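Local coordinates for chitooligosaccharide oxidase (Gibberella zeae, PDB 6Y0R), which oxidises the C1 hydroxyl of chitooligosaccharides to lactones, reducing molecular oxygen to hydrogen peroxide with the aid of a covalently held FAD, at residues S88-G93 against M109-R114; H94-L99 against A445-S450. All blocks are in the same frame, centred on the assembly; numbering follows the deposited sequence.

Contact 1 (S88-G93 against M109-R114); sequences SAKSGG and MIELDR. With FAD (flavin-adenine dinucleotide), chain B.
K90 and E111 are paired on neighbouring parallel strands in the PCMH-type FAD-binding domain, and their side chains converge on the same side of the sheet. Each starts with CG anti to the backbone N, after which E111 bends at chi2 (67°) and so swings its carboxylate back toward S88-G93. K90 NZ meets E111 OE1 at 2.8 Å in a salt bridge that uses the syn lone pair of OE1; the same ammonium also donates to the backbone oxygen of D49. A water ties the corner together, accepting from K90 NZ and donating to E111 OE2 and to S91 O. On its anti side E111 OE2 takes the N-H of D113, so both carboxylate oxygens have donors. D113 in turn is paired with R114 and with R133. On the same face the M109 chain crosses that of K90 obliquely, with SD 3.8 Å from K90 CD. On the other face A89 CB and L112 CD1 approach to 4.0 Å, both close to the adenine. Backbone hydrogen bonds run from I110 N to S88 O and from K90 N to I110 O, and L112 N, just beyond its strand, adds one to K90 O.

Just past the strand end the chain turns to hold the cofactor: the N-H groups of S91 and G93 both point to O2A of the pyrophosphate and that of G92 to O1P. With its hydroxyl anti to the carbonyl carbon (chi1 -70°), S91 brings OG to 2.7 Å from adenine N7A and donates a hydrogen bond to it.

Contact 2 (H94-L99 against A445-S450); sequences HSYTSL and ANYPDS. With FAD (flavin-adenine dinucleotide), chain B.
Y96 and Y447 lie side by side and point the same way, their planes 10° apart but slid so far that the rings barely overlap, with centroids 5.5 Å distant. The closest touching is Y96 CE2 to Y447 CD1 at 3.5 Å, with Y96 OH as near to Y447 CE1. N446 O sits over the centre of one face of the Y96 ring, whose hydroxyl is hydrogen-bonded to Q406.

Apolar packing continues along P448. The side chains of P448 and Y96 cross at about a right angle, P448 CD being 3.9 Å from Y96 CB. T97 slides past the proline in the opposite direction with OG1 3.5 Å from P448 CG; its CG2, anti to the carbonyl carbon, reaches S450 CB at 3.7 Å.

These contacts join the FAD-binding domain to the berberine-like C-terminal region beside the flavin. H94 ND1 is covalently bound to FAD C8M at 1.5 Å, one half of the bicovalent linkage; the other is probably formed by C154.

No direct hydrogen bond spans the segments, but a water does: it accepts from Y96 N, donates to N446 O and bonds FAD O3'. Both segments hold the cofactor, N446 OD1 accepting from the ribityl O4' while the backbone N-H groups of H94 and S95 serve the pyrophosphate. The type I turn S95-S98 is closed by S98 N to S95 O, and L99 N donates to S95 OG at 3.0 Å.

How the contacts relate
From the N terminus, strand 87-90 and the turn after it run straight into residues 94-99, so the first halves of contacts 1 and 2 are consecutive. The chain then returns through strand 108-111, and contact 1 closes a short loop of 15 residues within the FAD-binding domain. Contact 2 closes a far longer one, when the chain comes back after 345 residues at 445-450, between helices 420-433 and 454-462, and joins that domain to the berberine-like C-terminal region. The segments alternate, so the two closures cross. The two share the pyrophosphate; contact 1 adds the adenosine end, contact 2 the ribityl chain and flavin; their centres are about 15 Å apart, bridged by the cofactor.

Contact 1 (S88-G93 against M109-R114)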
loop_
_atom_site.group_PDB
_atom_site.type_symbol
_atom_site.label_atom_id
_atom_site.label_comp_id
_atom_site.label_asym_id
_atom_site.label_seq_id
_atom_site.Cartn_x
_atom_site.Cartn_y
_atom_site.Cartn_z
ATOM N N SER A 88 -18.154 1.542 3.212
ATOM C CA SER A 88 -16.758 1.260 2.798
ATOM C C SER A 88 -16.617 1.653 1.336
ATOM O O SER A 88 -17.479 1.233 0.517
ATOM C CB SER A 88 -16.429 -0.182 2.993
ATOM O OG SER A 88 -16.442 -0.531 4.375
ATOM N N ALA A 89 -15.593 2.422 1.032
ATOM C CA ALA A 89 -15.246 2.757 -0.362
ATOM C C ALA A 89 -14.259 1.700 -0.870
ATOM O O ALA A 89 -13.323 1.342 -0.124
ATOM C CB ALA A 89 -14.672 4.123 -0.487
ATOM N N LYS A 90 -14.429 1.289 -2.125
ATOM C CA LYS A 90 -13.501 0.346 -2.805
ATOM C C LYS A 90 -13.025 1.060 -4.079
ATOM O O LYS A 90 -13.875 1.351 -4.957
ATOM C CB LYS A 90 -14.124 -1.029 -3.033
ATOM C CG LYS A 90 -13.187 -2.076 -3.615
ATOM C CD LYS A 90 -13.603 -3.492 -3.353
ATOM C CE LYS A 90 -13.462 -4.427 -4.536
ATOM N NZ LYS A 90 -14.376 -4.173 -5.672
ATOM N N SER A 91 -11.722 1.276 -4.203
ATOM C CA SER A 91 -11.092 1.911 -5.397
ATOM C C SER A 91 -10.574 0.782 -6.316
ATOM O O SER A 91 -11.324 0.315 -7.199
ATOM C CB SER A 91 -10.052 2.902 -5.043
ATOM O OG SER A 91 -10.601 4.069 -4.453
ATOM N N GLY A 92 -9.381 0.240 -6.073
ATOM C CA GLY A 92 -8.831 -0.829 -6.899
ATOM C C GLY A 92 -9.112 -2.203 -6.332
ATOM O O GLY A 92 -8.875 -3.189 -7.026
ATOM N N GLY A 93 -9.603 -2.300 -5.088
ATOM C CA GLY A 93 -9.913 -3.593 -4.465
ATOM C C GLY A 93 -8.740 -4.479 -4.114
ATOM O O GLY A 93 -8.971 -5.621 -3.783
ATOM N N MET A 109 -21.188 -0.848 0.154
ATOM C CA MET A 109 -19.892 -0.679 -0.545
ATOM C C MET A 109 -20.041 0.306 -1.722
ATOM O O MET A 109 -20.989 0.176 -2.560
ATOM C CB MET A 109 -19.298 -2.010 -1.001
ATOM C CG MET A 109 -17.862 -1.862 -1.554
ATOM S SD MET A 109 -17.139 -3.454 -1.891
ATOM C CE MET A 109 -18.049 -3.871 -3.388
ATOM N N ILE A 110 -19.190 1.300 -1.747
ATOM C CA ILE A 110 -19.188 2.331 -2.818
ATOM C C ILE A 110 -18.011 1.980 -3.722
ATOM O O ILE A 110 -16.835 2.231 -3.323
ATOM C CB ILE A 110 -19.190 3.752 -2.259
ATOM C CG1 ILE A 110 -20.395 3.962 -1.308
ATOM C CG2 ILE A 110 -19.185 4.760 -3.395
ATOM C CD1 ILE A 110 -20.486 5.317 -0.700
ATOM N N GLU A 111 -18.347 1.359 -4.858
ATOM C CA GLU A 111 -17.376 0.964 -5.908
ATOM C C GLU A 111 -16.971 2.228 -6.663
ATOM O O GLU A 111 -17.845 2.914 -7.218
ATOM C CB GLU A 111 -17.997 -0.084 -6.827
ATOM C CG GLU A 111 -17.120 -0.415 -8.016
ATOM C CD GLU A 111 -15.830 -1.116 -7.592
ATOM O OE1 GLU A 111 -15.914 -2.150 -6.857
ATOM O OE2 GLU A 111 -14.755 -0.567 -7.911
ATOM N N LEU A 112 -15.689 2.572 -6.716
ATOM C CA LEU A 112 -15.228 3.844 -7.348
ATOM C C LEU A 112 -14.507 3.605 -8.692
ATOM O O LEU A 112 -14.063 4.592 -9.267
ATOM C CB LEU A 112 -14.319 4.634 -6.400
ATOM C CG LEU A 112 -14.974 5.057 -5.086
ATOM C CD1 LEU A 112 -13.963 5.600 -4.102
ATOM C CD2 LEU A 112 -16.083 6.076 -5.358
ATOM N N ASP A 113 -14.340 2.375 -9.137
ATOM C CA ASP A 113 -13.444 2.101 -10.296
ATOM C C ASP A 113 -14.078 2.550 -11.630
ATOM O O ASP A 113 -13.335 2.479 -12.632
ATOM C CB ASP A 113 -12.924 0.667 -10.373
ATOM C CG ASP A 113 -13.894 -0.442 -10.731
ATOM O OD1 ASP A 113 -15.069 -0.122 -11.084
ATOM O OD2 ASP A 113 -13.493 -1.636 -10.619
ATOM N N ARG A 114 -15.310 3.076 -11.656
ATOM C CA ARG A 114 -15.828 3.747 -12.888
ATOM C C ARG A 114 -15.265 5.166 -13.001
ATOM O O ARG A 114 -15.413 5.810 -14.068
ATOM C CB ARG A 114 -17.361 3.785 -12.901
ATOM C CG ARG A 114 -18.069 2.468 -12.678
ATOM C CD ARG A 114 -17.660 1.319 -13.572
ATOM N NE ARG A 114 -18.643 0.251 -13.565
ATOM C CZ ARG A 114 -18.637 -0.775 -12.729
ATOM N NH1 ARG A 114 -19.595 -1.676 -12.795
ATOM N NH2 ARG A 114 -17.680 -0.911 -11.813
HETATM P PA FAD B . -9.148 -1.160 -1.823
HETATM O O1A FAD B . -9.345 -2.541 -1.344
HETATM O O2A FAD B . -10.089 -0.572 -2.796
HETATM O O5B FAD B . -9.051 -0.153 -0.594
HETATM C C5B FAD B . -8.038 -0.268 0.406
HETATM C C4B FAD B . -8.474 0.481 1.652
HETATM O O4B FAD B . -8.597 1.894 1.347
HETATM C C3B FAD B . -9.842 0.109 2.260
HETATM O O3B FAD B . -9.870 0.394 3.664
HETATM C C2B FAD B . -10.787 1.054 1.532
HETATM O O2B FAD B . -12.049 1.247 2.176
HETATM C C1B FAD B . -9.953 2.305 1.483
HETATM N N9A FAD B . -10.270 3.206 0.386
HETATM C C8A FAD B . -10.062 2.961 -0.946
HETATM N N7A FAD B . -10.455 3.970 -1.714
HETATM C C5A FAD B . -10.953 4.913 -0.822
HETATM C C6A FAD B . -11.523 6.186 -1.011
HETATM N N6A FAD B . -11.635 6.732 -2.225
HETATM N N1A FAD B . -11.957 6.872 0.083
HETATM C C2A FAD B . -11.836 6.265 1.280
HETATM N N3A FAD B . -11.293 5.081 1.581
HETATM C C4A FAD B . -10.868 4.440 0.476
HETATM N N1 FAD B . 1.621 -1.411 -1.798
HETATM C C2 FAD B . 2.715 -0.637 -1.842
HETATM O O2 FAD B . 2.883 0.308 -0.989
HETATM N N3 FAD B . 3.640 -0.833 -2.828
HETATM C C4 FAD B . 3.525 -1.811 -3.804
HETATM O O4 FAD B . 4.395 -1.929 -4.683
HETATM C C4X FAD B . 2.373 -2.634 -3.786
HETATM N N5 FAD B . 2.202 -3.547 -4.745
HETATM C C5X FAD B . 1.008 -4.234 -4.771
HETATM C C6 FAD B . 0.765 -5.158 -5.823
HETATM C C7 FAD B . -0.413 -5.884 -5.872
HETATM C C7M FAD B . -0.656 -6.889 -6.981
HETATM C C8 FAD B . -1.443 -5.653 -4.870
HETATM C C8M FAD B . -2.806 -6.314 -4.919
HETATM C C9 FAD B . -1.163 -4.764 -3.811
HETATM C C9A FAD B . 0.047 -4.059 -3.745
HETATM N N10 FAD B . 0.289 -3.143 -2.706
HETATM C C10 FAD B . 1.454 -2.366 -2.708
HETATM C "C1'" FAD B . -0.663 -2.948 -1.609
HETATM C "C2'" FAD B . -1.624 -1.795 -1.905
HETATM O "O2'" FAD B . -0.978 -0.535 -1.713
HETATM C "C3'" FAD B . -2.801 -1.925 -0.973
HETATM O "O3'" FAD B . -3.403 -3.206 -1.267
HETATM C "C4'" FAD B . -3.778 -0.767 -1.191
HETATM O "O4'" FAD B . -4.532 -0.482 0.001
HETATM C "C5'" FAD B . -4.705 -1.109 -2.322
HETATM O "O5'" FAD B . -5.510 0.027 -2.691
HETATM P P FAD B . -6.835 -0.258 -3.512
HETATM O O1P FAD B . -7.495 1.040 -3.797
HETATM O O2P FAD B . -6.594 -1.173 -4.656
HETATM O O3P FAD B . -7.660 -1.155 -2.444
HETATM O O HOH W 1 -12.627 -2.125 -7.229
#

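Contact 2 (H94-L99 against A445-S450)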
loop_
_atom_site.group_PDB
_atom_site.type_symbol
_atom_site.label_atom_id
_atom_site.label_comp_id
_atom_site.label_asym_id
_atom_site.label_seq_id
_atom_site.Cartn_x
_atom_site.Cartn_y
_atom_site.Cartn_z
ATOM N N HIS A 94 -7.511 -3.949 -4.066
ATOM C CA HIS A 94 -6.301 -4.765 -3.773
ATOM C C HIS A 94 -6.089 -5.003 -2.278
ATOM O O HIS A 94 -5.168 -5.755 -1.972
ATOM C CB HIS A 94 -5.036 -4.185 -4.435
ATOM C CG HIS A 94 -4.746 -4.840 -5.733
ATOM N ND1 HIS A 94 -3.765 -5.820 -5.900
ATOM C CD2 HIS A 94 -5.345 -4.657 -6.943
ATOM C CE1 HIS A 94 -3.848 -6.253 -7.164
ATOM N NE2 HIS A 94 -4.803 -5.547 -7.812
ATOM N N SER A 95 -6.981 -4.551 -1.386
ATOM C CA SER A 95 -6.784 -4.816 0.057
ATOM C C SER A 95 -6.468 -6.290 0.299
ATOM O O SER A 95 -7.278 -7.153 -0.032
ATOM C CB SER A 95 -7.958 -4.439 0.886
ATOM O OG SER A 95 -7.683 -4.667 2.256
ATOM N N TYR A 96 -5.393 -6.548 1.017
ATOM C CA TYR A 96 -5.008 -7.934 1.352
ATOM C C TYR A 96 -6.043 -8.611 2.259
ATOM O O TYR A 96 -6.048 -9.870 2.335
ATOM C CB TYR A 96 -3.667 -7.902 2.051
ATOM C CG TYR A 96 -2.471 -7.568 1.209
ATOM C CD1 TYR A 96 -2.530 -7.256 -0.138
ATOM C CD2 TYR A 96 -1.221 -7.702 1.783
ATOM C CE1 TYR A 96 -1.384 -7.051 -0.898
ATOM C CE2 TYR A 96 -0.077 -7.468 1.049
ATOM C CZ TYR A 96 -0.150 -7.185 -0.295
ATOM O OH TYR A 96 0.996 -6.956 -1.050
ATOM N N THR A 97 -6.857 -7.820 2.952
ATOM C CA THR A 97 -7.854 -8.337 3.926
ATOM C C THR A 97 -9.258 -7.855 3.536
ATOM O O THR A 97 -10.210 -7.965 4.403
ATOM C CB THR A 97 -7.393 -8.010 5.346
ATOM O OG1 THR A 97 -7.352 -6.591 5.490
ATOM C CG2 THR A 97 -6.083 -8.685 5.690
ATOM N N SER A 98 -9.439 -7.368 2.296
ATOM C CA SER A 98 -10.775 -7.070 1.716
ATOM C C SER A 98 -11.430 -5.929 2.487
ATOM O O SER A 98 -12.691 -5.910 2.647
ATOM C CB SER A 98 -11.651 -8.312 1.676
ATOM O OG SER A 98 -10.953 -9.405 1.072
ATOM N N LEU A 99 -10.620 -4.971 2.962
ATOM C CA LEU A 99 -11.157 -3.819 3.737
ATOM C C LEU A 99 -11.980 -2.869 2.869
ATOM O O LEU A 99 -12.750 -2.074 3.463
ATOM C CB LEU A 99 -10.052 -3.121 4.523
ATOM C CG LEU A 99 -9.307 -4.025 5.526
ATOM C CD1 LEU A 99 -8.293 -3.255 6.337
ATOM C CD2 LEU A 99 -10.258 -4.741 6.455
ATOM N N ALA A 445 -0.300 -0.416 7.043
ATOM C CA ALA A 445 -1.737 -0.558 6.736
ATOM C C ALA A 445 -1.938 -0.980 5.284
ATOM O O ALA A 445 -2.994 -1.573 5.002
ATOM C CB ALA A 445 -2.466 0.728 7.031
ATOM N N ASN A 446 -0.979 -0.751 4.373
ATOM C CA ASN A 446 -1.127 -1.242 2.971
ATOM C C ASN A 446 -0.818 -2.740 2.876
ATOM O O ASN A 446 -1.139 -3.330 1.847
ATOM C CB ASN A 446 -0.359 -0.451 1.901
ATOM C CG ASN A 446 -1.167 0.693 1.319
ATOM O OD1 ASN A 446 -2.401 0.700 1.398
ATOM N ND2 ASN A 446 -0.447 1.730 0.913
ATOM N N TYR A 447 -0.224 -3.332 3.916
ATOM C CA TYR A 447 0.041 -4.789 3.987
ATOM C C TYR A 447 -0.600 -5.308 5.259
ATOM O O TYR A 447 0.084 -5.801 6.160
ATOM C CB TYR A 447 1.536 -5.106 4.021
ATOM C CG TYR A 447 2.340 -4.676 2.822
ATOM C CD1 TYR A 447 1.778 -4.570 1.566
ATOM C CD2 TYR A 447 3.697 -4.455 2.945
ATOM C CE1 TYR A 447 2.537 -4.195 0.468
ATOM C CE2 TYR A 447 4.465 -4.072 1.854
ATOM C CZ TYR A 447 3.879 -3.935 0.615
ATOM O OH TYR A 447 4.566 -3.569 -0.527
ATOM N N PRO A 448 -1.924 -5.177 5.372
ATOM C CA PRO A 448 -2.608 -5.418 6.640
ATOM C C PRO A 448 -2.595 -6.900 7.021
ATOM O O PRO A 448 -2.633 -7.741 6.142
ATOM C CB PRO A 448 -4.030 -4.951 6.413
ATOM C CG PRO A 448 -4.238 -5.146 4.932
ATOM C CD PRO A 448 -2.883 -4.853 4.298
ATOM N N ASP A 449 -2.535 -7.150 8.314
ATOM C CA ASP A 449 -2.497 -8.508 8.916
ATOM C C ASP A 449 -3.865 -8.789 9.548
ATOM O O ASP A 449 -4.170 -8.240 10.597
ATOM C CB ASP A 449 -1.396 -8.576 9.969
ATOM C CG ASP A 449 -1.121 -9.959 10.508
ATOM O OD1 ASP A 449 -2.059 -10.806 10.434
ATOM O OD2 ASP A 449 0.025 -10.195 10.973
ATOM N N SER A 450 -4.613 -9.708 8.944
ATOM C CA SER A 450 -5.976 -10.051 9.426
ATOM C C SER A 450 -5.960 -10.676 10.814
ATOM O O SER A 450 -7.052 -10.659 11.403
ATOM C CB SER A 450 -6.667 -10.960 8.484
ATOM O OG SER A 450 -5.916 -12.110 8.252
HETATM P PA FAD B . -9.148 -1.160 -1.823
HETATM O O1A FAD B . -9.345 -2.541 -1.344
HETATM O O2A FAD B . -10.089 -0.572 -2.796
HETATM O O5B FAD B . -9.051 -0.153 -0.594
HETATM C C5B FAD B . -8.038 -0.268 0.406
HETATM C C4B FAD B . -8.474 0.481 1.652
HETATM O O4B FAD B . -8.597 1.894 1.347
HETATM C C3B FAD B . -9.842 0.109 2.260
HETATM O O3B FAD B . -9.870 0.394 3.664
HETATM C C2B FAD B . -10.787 1.054 1.532
HETATM O O2B FAD B . -12.049 1.247 2.176
HETATM C C1B FAD B . -9.953 2.305 1.483
HETATM N N9A FAD B . -10.270 3.206 0.386
HETATM C C8A FAD B . -10.062 2.961 -0.946
HETATM N N7A FAD B . -10.455 3.970 -1.714
HETATM C C5A FAD B . -10.953 4.913 -0.822
HETATM C C6A FAD B . -11.523 6.186 -1.011
HETATM N N6A FAD B . -11.635 6.732 -2.225
HETATM N N1A FAD B . -11.957 6.872 0.083
HETATM C C2A FAD B . -11.836 6.265 1.280
HETATM N N3A FAD B . -11.293 5.081 1.581
HETATM C C4A FAD B . -10.868 4.440 0.476
HETATM N N1 FAD B . 1.621 -1.411 -1.798
HETATM C C2 FAD B . 2.715 -0.637 -1.842
HETATM O O2 FAD B . 2.883 0.308 -0.989
HETATM N N3 FAD B . 3.640 -0.833 -2.828
HETATM C C4 FAD B . 3.525 -1.811 -3.804
HETATM O O4 FAD B . 4.395 -1.929 -4.683
HETATM C C4X FAD B . 2.373 -2.634 -3.786
HETATM N N5 FAD B . 2.202 -3.547 -4.745
HETATM C C5X FAD B . 1.008 -4.234 -4.771
HETATM C C6 FAD B . 0.765 -5.158 -5.823
HETATM C C7 FAD B . -0.413 -5.884 -5.872
HETATM C C7M FAD B . -0.656 -6.889 -6.981
HETATM C C8 FAD B . -1.443 -5.653 -4.870
HETATM C C8M FAD B . -2.806 -6.314 -4.919
HETATM C C9 FAD B . -1.163 -4.764 -3.811
HETATM C C9A FAD B . 0.047 -4.059 -3.745
HETATM N N10 FAD B . 0.289 -3.143 -2.706
HETATM C C10 FAD B . 1.454 -2.366 -2.708
HETATM C "C1'" FAD B . -0.663 -2.948 -1.609
HETATM C "C2'" FAD B . -1.624 -1.795 -1.905
HETATM O "O2'" FAD B . -0.978 -0.535 -1.713
HETATM C "C3'" FAD B . -2.801 -1.925 -0.973
HETATM O "O3'" FAD B . -3.403 -3.206 -1.267
HETATM C "C4'" FAD B . -3.778 -0.767 -1.191
HETATM O "O4'" FAD B . -4.532 -0.482 0.001
HETATM C "C5'" FAD B . -4.705 -1.109 -2.322
HETATM O "O5'" FAD B . -5.510 0.027 -2.691
HETATM P P FAD B . -6.835 -0.258 -3.512
HETATM O O1P FAD B . -7.495 1.040 -3.797
HETATM O O2P FAD B . -6.594 -1.173 -4.656
HETATM O O3P FAD B . -7.660 -1.155 -2.444
HETATM O O HOH W 2 -3.677 -4.174 1.288
#